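Local coordinates for Lmo0651 protein (Listeria monocytogenes serovar 1/2a, PDB 6EP3) that controls expression of the Agr system and mediates virulence, probably as a GntR-family DNA-binding transcription factor, at residues I175-L189 with A198-Q212. Numbering follows the deposited sequence.
Sequences IREWTNKKSNQIYEL and ARKTIKSMFAELTIQ. With SO4 (sulfate ion), chain P.
With chi1 at -177°, Trp178 holds CG anti to its backbone N and lays its indole against the helix opposite, where Glu208, likewise anti at chi1, bends at chi2 and crosses over one ring face. Glu208 CG stands 3.9 Å from the centroid of the six-membered ring, a CH-pi contact, and the aliphatic CG of Lys182 covers the opposite face, both offset toward the rim. The leading corner of the indole, CH2, comes within 3.3 Å of Glu208 CB and also abuts Met205 CA, and Ser204 O lies at the ring edge. The Glu208 carboxylate is turned 68° from the indole plane; its OE2 accepts from Gln212 NE2 at 2.9 Å in a nearly straight bond that lies in the amide plane. Gln212 OE1, which accepts a hydrogen bond from Arg215 NH2, and Gln212 CG border the methyl Ile175 CD1.

The two segments lie on the last two helices of the chain, 173-192 and 195-219, in the all-helical FCD domain, an antiparallel hairpin with segment axes 9.0 Å apart at closest and crossing at -165°. No hydrogen bond joins the two segments; van der Waals packing does, with two side chains set as knobs into holes. Ile186 enters a hole formed by Ala198, Thr201, Ile202 and Met205, its CD1 3.7 Å from Ile202 CG1 and near Met205 SD. Reciprocally, Thr201 sits among Lys182, Gln185, Ile186 and Leu189: CG2 lies 3.6 Å from Lys182 CD, while OG1, bonded to Leu197 O, faces Leu189 CD1. Toward the hairpin turn, Leu189 CB meets Ala198 CB at 3.8 Å. Helices 107-123 and 126-142 pack against 175-189, and helix 77-101 packs against 198-212. On that side Arg199 pairs with Asp92 and grips a sulfate ion, probably from the crystallisation liquor, through two nearly straight bonds from NH1 and NH2.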
loop_
_atom_site.group_PDB
_atom_site.type_symbol
_atom_site.label_atom_id
_atom_site.label_comp_id
_atom_site.label_asym_id
_atom_site.label_seq_id
_atom_site.Cartn_x
_atom_site.Cartn_y
_atom_site.Cartn_z
ATOM N N ILE B 175 -1.053 -8.897 -28.505
ATOM C CA ILE B 175 -1.498 -8.387 -27.212
ATOM C C ILE B 175 -0.877 -7.024 -26.931
ATOM O O ILE B 175 -1.545 -6.117 -26.419
ATOM C CB ILE B 175 -1.179 -9.397 -26.093
ATOM C CG1 ILE B 175 -2.079 -10.625 -26.210
ATOM C CG2 ILE B 175 -1.363 -8.769 -24.719
ATOM C CD1 ILE B 175 -1.794 -11.670 -25.165
ATOM N N ARG B 176 0.405 -6.852 -27.267
ATOM C CA ARG B 176 1.045 -5.556 -27.049
ATOM C C ARG B 176 0.354 -4.461 -27.851
ATOM O O ARG B 176 0.082 -3.370 -27.332
ATOM C CB ARG B 176 2.526 -5.624 -27.414
ATOM C CG ARG B 176 3.369 -6.389 -26.428
ATOM C CD ARG B 176 4.800 -5.889 -26.430
ATOM N NE ARG B 176 5.365 -5.799 -27.773
ATOM C CZ ARG B 176 6.005 -6.792 -28.381
ATOM N NH1 ARG B 176 6.151 -7.960 -27.768
ATOM N NH2 ARG B 176 6.498 -6.618 -29.601
ATOM N N GLU B 177 0.060 -4.736 -29.124
ATOM C CA GLU B 177 -0.562 -3.730 -29.976
ATOM C C GLU B 177 -1.988 -3.441 -29.536
ATOM O O GLU B 177 -2.433 -2.289 -29.583
ATOM C CB GLU B 177 -0.528 -4.180 -31.435
ATOM C CG GLU B 177 0.858 -4.122 -32.047
ATOM C CD GLU B 177 0.891 -4.636 -33.467
ATOM O OE1 GLU B 177 -0.145 -5.148 -33.944
ATOM O OE2 GLU B 177 1.955 -4.522 -34.108
ATOM N N TRP B 178 -2.711 -4.466 -29.083
ATOM C CA TRP B 178 -4.047 -4.234 -28.553
ATOM C C TRP B 178 -3.997 -3.358 -27.308
ATOM O O TRP B 178 -4.813 -2.440 -27.153
ATOM C CB TRP B 178 -4.725 -5.570 -28.253
ATOM C CG TRP B 178 -6.125 -5.423 -27.775
ATOM C CD1 TRP B 178 -7.254 -5.391 -28.539
ATOM C CD2 TRP B 178 -6.555 -5.295 -26.416
ATOM N NE1 TRP B 178 -8.363 -5.245 -27.740
ATOM C CE2 TRP B 178 -7.960 -5.185 -26.431
ATOM C CE3 TRP B 178 -5.888 -5.262 -25.188
ATOM C CZ2 TRP B 178 -8.710 -5.045 -25.266
ATOM C CZ3 TRP B 178 -6.636 -5.124 -24.030
ATOM C CH2 TRP B 178 -8.030 -5.010 -24.079
ATOM N N THR B 179 -3.039 -3.617 -26.414
ATOM C CA THR B 179 -2.909 -2.799 -25.212
ATOM C C THR B 179 -2.531 -1.364 -25.559
ATOM O O THR B 179 -3.038 -0.416 -24.946
ATOM C CB THR B 179 -1.884 -3.422 -24.263
ATOM O OG1 THR B 179 -2.207 -4.802 -24.051
ATOM C CG2 THR B 179 -1.871 -2.695 -22.928
ATOM N N ASN B 180 -1.654 -1.182 -26.548
ATOM C CA ASN B 180 -1.302 0.168 -26.981
ATOM C C ASN B 180 -2.517 0.893 -27.556
ATOM O O ASN B 180 -2.741 2.078 -27.271
ATOM C CB ASN B 180 -0.176 0.118 -28.014
ATOM C CG ASN B 180 1.120 -0.433 -27.447
ATOM O OD1 ASN B 180 1.257 -0.625 -26.235
ATOM N ND2 ASN B 180 2.087 -0.676 -28.326
ATOM N N LYS B 181 -3.310 0.194 -28.375
ATOM C CA LYS B 181 -4.518 0.793 -28.933
ATOM C C LYS B 181 -5.500 1.170 -27.834
ATOM O O LYS B 181 -6.126 2.235 -27.889
ATOM C CB LYS B 181 -5.173 -0.169 -29.927
ATOM C CG LYS B 181 -6.586 0.236 -30.340
ATOM C CD LYS B 181 -7.147 -0.682 -31.420
ATOM C CE LYS B 181 -7.496 -2.056 -30.863
ATOM N NZ LYS B 181 -7.912 -3.003 -31.938
ATOM N N LYS B 182 -5.646 0.311 -26.824
ATOM C CA LYS B 182 -6.549 0.618 -25.719
ATOM C C LYS B 182 -6.063 1.829 -24.935
ATOM O O LYS B 182 -6.861 2.687 -24.542
ATOM C CB LYS B 182 -6.682 -0.595 -24.803
ATOM C CG LYS B 182 -7.736 -1.593 -25.249
ATOM C CD LYS B 182 -9.138 -1.038 -25.049
ATOM C CE LYS B 182 -10.183 -1.900 -25.736
ATOM N NZ LYS B 182 -10.010 -1.894 -27.217
ATOM N N SER B 183 -4.751 1.917 -24.704
ATOM C CA SER B 183 -4.193 3.065 -24.000
ATOM C C SER B 183 -4.439 4.351 -24.776
ATOM O O SER B 183 -4.804 5.383 -24.193
ATOM C CB SER B 183 -2.697 2.853 -23.778
ATOM O OG SER B 183 -2.452 1.563 -23.245
ATOM N N ASN B 184 -4.253 4.307 -26.098
ATOM C CA ASN B 184 -4.521 5.486 -26.914
ATOM C C ASN B 184 -6.003 5.848 -26.908
ATOM O O ASN B 184 -6.358 7.031 -26.885
ATOM C CB ASN B 184 -4.037 5.266 -28.345
ATOM C CG ASN B 184 -4.331 6.449 -29.230
ATOM O OD1 ASN B 184 -3.662 7.477 -29.146
ATOM N ND2 ASN B 184 -5.342 6.318 -30.079
ATOM N N GLN B 185 -6.881 4.843 -26.935
ATOM C CA GLN B 185 -8.314 5.103 -26.861
ATOM C C GLN B 185 -8.679 5.772 -25.543
ATOM O O GLN B 185 -9.501 6.695 -25.507
ATOM C CB GLN B 185 -9.081 3.789 -27.010
ATOM C CG GLN B 185 -9.517 3.451 -28.419
ATOM C CD GLN B 185 -10.111 2.058 -28.519
ATOM O OE1 GLN B 185 -10.664 1.533 -27.551
ATOM N NE2 GLN B 185 -9.990 1.447 -29.691
ATOM N N ILE B 186 -8.078 5.310 -24.447
ATOM C CA ILE B 186 -8.325 5.917 -23.142
ATOM C C ILE B 186 -7.866 7.370 -23.143
ATOM O O ILE B 186 -8.588 8.270 -22.691
ATOM C CB ILE B 186 -7.636 5.098 -22.035
ATOM C CG1 ILE B 186 -8.379 3.777 -21.820
ATOM C CG2 ILE B 186 -7.580 5.884 -20.736
ATOM C CD1 ILE B 186 -7.513 2.677 -21.240
ATOM N N TYR B 187 -6.659 7.618 -23.656
ATOM C CA TYR B 187 -6.160 8.988 -23.751
ATOM C C TYR B 187 -7.114 9.863 -24.555
ATOM O O TYR B 187 -7.418 10.996 -24.166
ATOM C CB TYR B 187 -4.767 9.014 -24.382
ATOM C CG TYR B 187 -4.410 10.382 -24.926
ATOM C CD1 TYR B 187 -3.965 11.387 -24.077
ATOM C CD2 TYR B 187 -4.551 10.680 -26.278
ATOM C CE1 TYR B 187 -3.652 12.642 -24.557
ATOM C CE2 TYR B 187 -4.248 11.938 -26.768
ATOM C CZ TYR B 187 -3.795 12.913 -25.902
ATOM O OH TYR B 187 -3.485 14.165 -26.379
ATOM N N GLU B 188 -7.576 9.358 -25.703
ATOM C CA GLU B 188 -8.420 10.160 -26.580
ATOM C C GLU B 188 -9.773 10.445 -25.946
ATOM O O GLU B 188 -10.277 11.571 -26.027
ATOM C CB GLU B 188 -8.598 9.457 -27.926
ATOM C CG GLU B 188 -7.428 9.639 -28.874
ATOM C CD GLU B 188 -7.635 8.945 -30.206
ATOM O OE1 GLU B 188 -8.792 8.610 -30.537
ATOM O OE2 GLU B 188 -6.635 8.733 -30.921
ATOM N N LEU B 189 -10.378 9.442 -25.307
ATOM C CA LEU B 189 -11.655 9.675 -24.647
ATOM C C LEU B 189 -11.503 10.677 -23.513
ATOM O O LEU B 189 -12.336 11.578 -23.361
ATOM C CB LEU B 189 -12.237 8.359 -24.140
ATOM C CG LEU B 189 -12.639 7.378 -25.241
ATOM C CD1 LEU B 189 -12.939 6.015 -24.649
ATOM C CD2 LEU B 189 -13.835 7.901 -26.021
ATOM N N ALA B 198 -14.298 6.425 -21.296
ATOM C CA ALA B 198 -12.930 6.120 -20.888
ATOM C C ALA B 198 -12.904 5.099 -19.757
ATOM O O ALA B 198 -12.062 4.193 -19.741
ATOM C CB ALA B 198 -12.208 7.402 -20.475
ATOM N N ARG B 199 -13.820 5.224 -18.799
ATOM C CA ARG B 199 -13.832 4.290 -17.681
ATOM C C ARG B 199 -14.216 2.889 -18.138
ATOM O O ARG B 199 -13.619 1.897 -17.699
ATOM C CB ARG B 199 -14.779 4.786 -16.593
ATOM C CG ARG B 199 -14.338 6.084 -15.952
ATOM C CD ARG B 199 -15.410 6.617 -15.027
ATOM N NE ARG B 199 -15.483 5.843 -13.796
ATOM C CZ ARG B 199 -16.388 6.046 -12.847
ATOM N NH1 ARG B 199 -17.298 6.999 -12.995
ATOM N NH2 ARG B 199 -16.383 5.300 -11.753
ATOM N N LYS B 200 -15.186 2.786 -19.048
ATOM C CA LYS B 200 -15.543 1.466 -19.556
ATOM C C LYS B 200 -14.440 0.893 -20.439
ATOM O O LYS B 200 -14.239 -0.326 -20.461
ATOM C CB LYS B 200 -16.876 1.529 -20.300
ATOM C CG LYS B 200 -18.028 2.042 -19.433
ATOM C CD LYS B 200 -18.006 1.410 -18.029
ATOM C CE LYS B 200 -19.406 1.092 -17.521
ATOM N NZ LYS B 200 -19.647 -0.372 -17.372
ATOM N N THR B 201 -13.671 1.747 -21.119
ATOM C CA THR B 201 -12.520 1.255 -21.869
ATOM C C THR B 201 -11.441 0.727 -20.933
ATOM O O THR B 201 -10.819 -0.305 -21.209
ATOM C CB THR B 201 -11.952 2.363 -22.756
ATOM O OG1 THR B 201 -13.008 2.949 -23.528
ATOM C CG2 THR B 201 -10.903 1.799 -23.698
ATOM N N ILE B 202 -11.202 1.433 -19.826
ATOM C CA ILE B 202 -10.264 0.956 -18.810
ATOM C C ILE B 202 -10.705 -0.406 -18.290
ATOM O O ILE B 202 -9.899 -1.338 -18.143
ATOM C CB ILE B 202 -10.163 1.975 -17.662
ATOM C CG1 ILE B 202 -9.545 3.283 -18.151
ATOM C CG2 ILE B 202 -9.369 1.398 -16.499
ATOM C CD1 ILE B 202 -9.631 4.397 -17.137
ATOM N N LYS B 203 -11.999 -0.528 -17.992
ATOM C CA LYS B 203 -12.534 -1.785 -17.483
ATOM C C LYS B 203 -12.358 -2.907 -18.499
ATOM O O LYS B 203 -11.975 -4.027 -18.138
ATOM C CB LYS B 203 -14.005 -1.604 -17.114
ATOM C CG LYS B 203 -14.738 -2.890 -16.784
ATOM C CD LYS B 203 -16.126 -2.605 -16.229
ATOM C CE LYS B 203 -16.834 -3.889 -15.826
ATOM N NZ LYS B 203 -18.194 -3.631 -15.272
ATOM N N SER B 204 -12.612 -2.617 -19.777
ATOM C CA SER B 204 -12.434 -3.619 -20.824
ATOM C C SER B 204 -10.974 -4.037 -20.948
ATOM O O SER B 204 -10.670 -5.227 -21.105
ATOM C CB SER B 204 -12.941 -3.068 -22.156
ATOM O OG SER B 204 -12.525 -3.880 -23.239
ATOM N N MET B 205 -10.060 -3.066 -20.891
ATOM C CA MET B 205 -8.633 -3.365 -20.928
ATOM C C MET B 205 -8.250 -4.321 -19.812
ATOM O O MET B 205 -7.578 -5.338 -20.042
ATOM C CB MET B 205 -7.832 -2.066 -20.817
ATOM C CG MET B 205 -6.332 -2.226 -21.029
ATOM S SD MET B 205 -5.398 -0.708 -20.711
ATOM C CE MET B 205 -5.706 -0.493 -18.957
ATOM N N PHE B 206 -8.676 -4.008 -18.587
ATOM C CA PHE B 206 -8.316 -4.847 -17.450
ATOM C C PHE B 206 -8.958 -6.226 -17.555
ATOM O O PHE B 206 -8.331 -7.232 -17.210
ATOM C CB PHE B 206 -8.707 -4.158 -16.143
ATOM C CG PHE B 206 -7.675 -3.189 -15.640
ATOM C CD1 PHE B 206 -6.576 -3.630 -14.923
ATOM C CD2 PHE B 206 -7.793 -1.836 -15.910
ATOM C CE1 PHE B 206 -5.626 -2.735 -14.465
ATOM C CE2 PHE B 206 -6.843 -0.938 -15.460
ATOM C CZ PHE B 206 -5.759 -1.389 -14.739
ATOM N N ALA B 207 -10.193 -6.299 -18.057
ATOM C CA ALA B 207 -10.849 -7.596 -18.198
ATOM C C ALA B 207 -10.122 -8.474 -19.206
ATOM O O ALA B 207 -9.912 -9.674 -18.968
ATOM C CB ALA B 207 -12.308 -7.403 -18.613
ATOM N N GLU B 208 -9.710 -7.891 -20.331
ATOM C CA GLU B 208 -8.995 -8.677 -21.327
ATOM C C GLU B 208 -7.631 -9.107 -20.805
ATOM O O GLU B 208 -7.199 -10.244 -21.041
ATOM C CB GLU B 208 -8.861 -7.888 -22.627
ATOM C CG GLU B 208 -8.082 -8.609 -23.715
ATOM C CD GLU B 208 -8.718 -9.932 -24.105
ATOM O OE1 GLU B 208 -9.965 -10.032 -24.064
ATOM O OE2 GLU B 208 -7.970 -10.869 -24.454
ATOM N N LEU B 209 -6.946 -8.234 -20.062
ATOM C CA LEU B 209 -5.650 -8.643 -19.530
ATOM C C LEU B 209 -5.794 -9.680 -18.423
ATOM O O LEU B 209 -4.914 -10.530 -18.261
ATOM C CB LEU B 209 -4.868 -7.431 -19.031
ATOM C CG LEU B 209 -4.509 -6.416 -20.118
ATOM C CD1 LEU B 209 -3.978 -5.124 -19.516
ATOM C CD2 LEU B 209 -3.493 -7.028 -21.074
ATOM N N THR B 210 -6.919 -9.675 -17.703
ATOM C CA THR B 210 -7.193 -10.729 -16.731
ATOM C C THR B 210 -7.417 -12.062 -17.430
ATOM O O THR B 210 -6.890 -13.103 -17.008
ATOM C CB THR B 210 -8.419 -10.354 -15.894
ATOM O OG1 THR B 210 -8.144 -9.168 -15.137
ATOM C CG2 THR B 210 -8.803 -11.484 -14.957
ATOM N N ILE B 211 -8.211 -12.044 -18.503
ATOM C CA ILE B 211 -8.398 -13.248 -19.303
ATOM C C ILE B 211 -7.052 -13.778 -19.779
ATOM O O ILE B 211 -6.772 -14.981 -19.691
ATOM C CB ILE B 211 -9.343 -12.969 -20.486
ATOM C CG1 ILE B 211 -10.799 -13.075 -20.041
ATOM C CG2 ILE B 211 -9.078 -13.946 -21.621
ATOM C CD1 ILE B 211 -11.252 -14.499 -19.801
ATOM N N GLN B 212 -6.187 -12.887 -20.264
ATOM C CA GLN B 212 -4.892 -13.343 -20.754
ATOM C C GLN B 212 -4.007 -13.850 -19.620
ATOM O O GLN B 212 -3.238 -14.797 -19.815
ATOM C CB GLN B 212 -4.192 -12.228 -21.529
ATOM C CG GLN B 212 -4.845 -11.903 -22.858
ATOM C CD GLN B 212 -5.072 -13.135 -23.714
ATOM O OE1 GLN B 212 -4.240 -14.045 -23.759
ATOM N NE2 GLN B 212 -6.198 -13.160 -24.417
HETATM S S SO4 P . -19.239 6.975 -9.675
HETATM O O1 SO4 P . -20.457 6.171 -9.639
HETATM O O2 SO4 P . -19.270 7.960 -8.598
HETATM O O3 SO4 P . -18.078 6.107 -9.504
HETATM O O4 SO4 P . -19.155 7.666 -10.958
#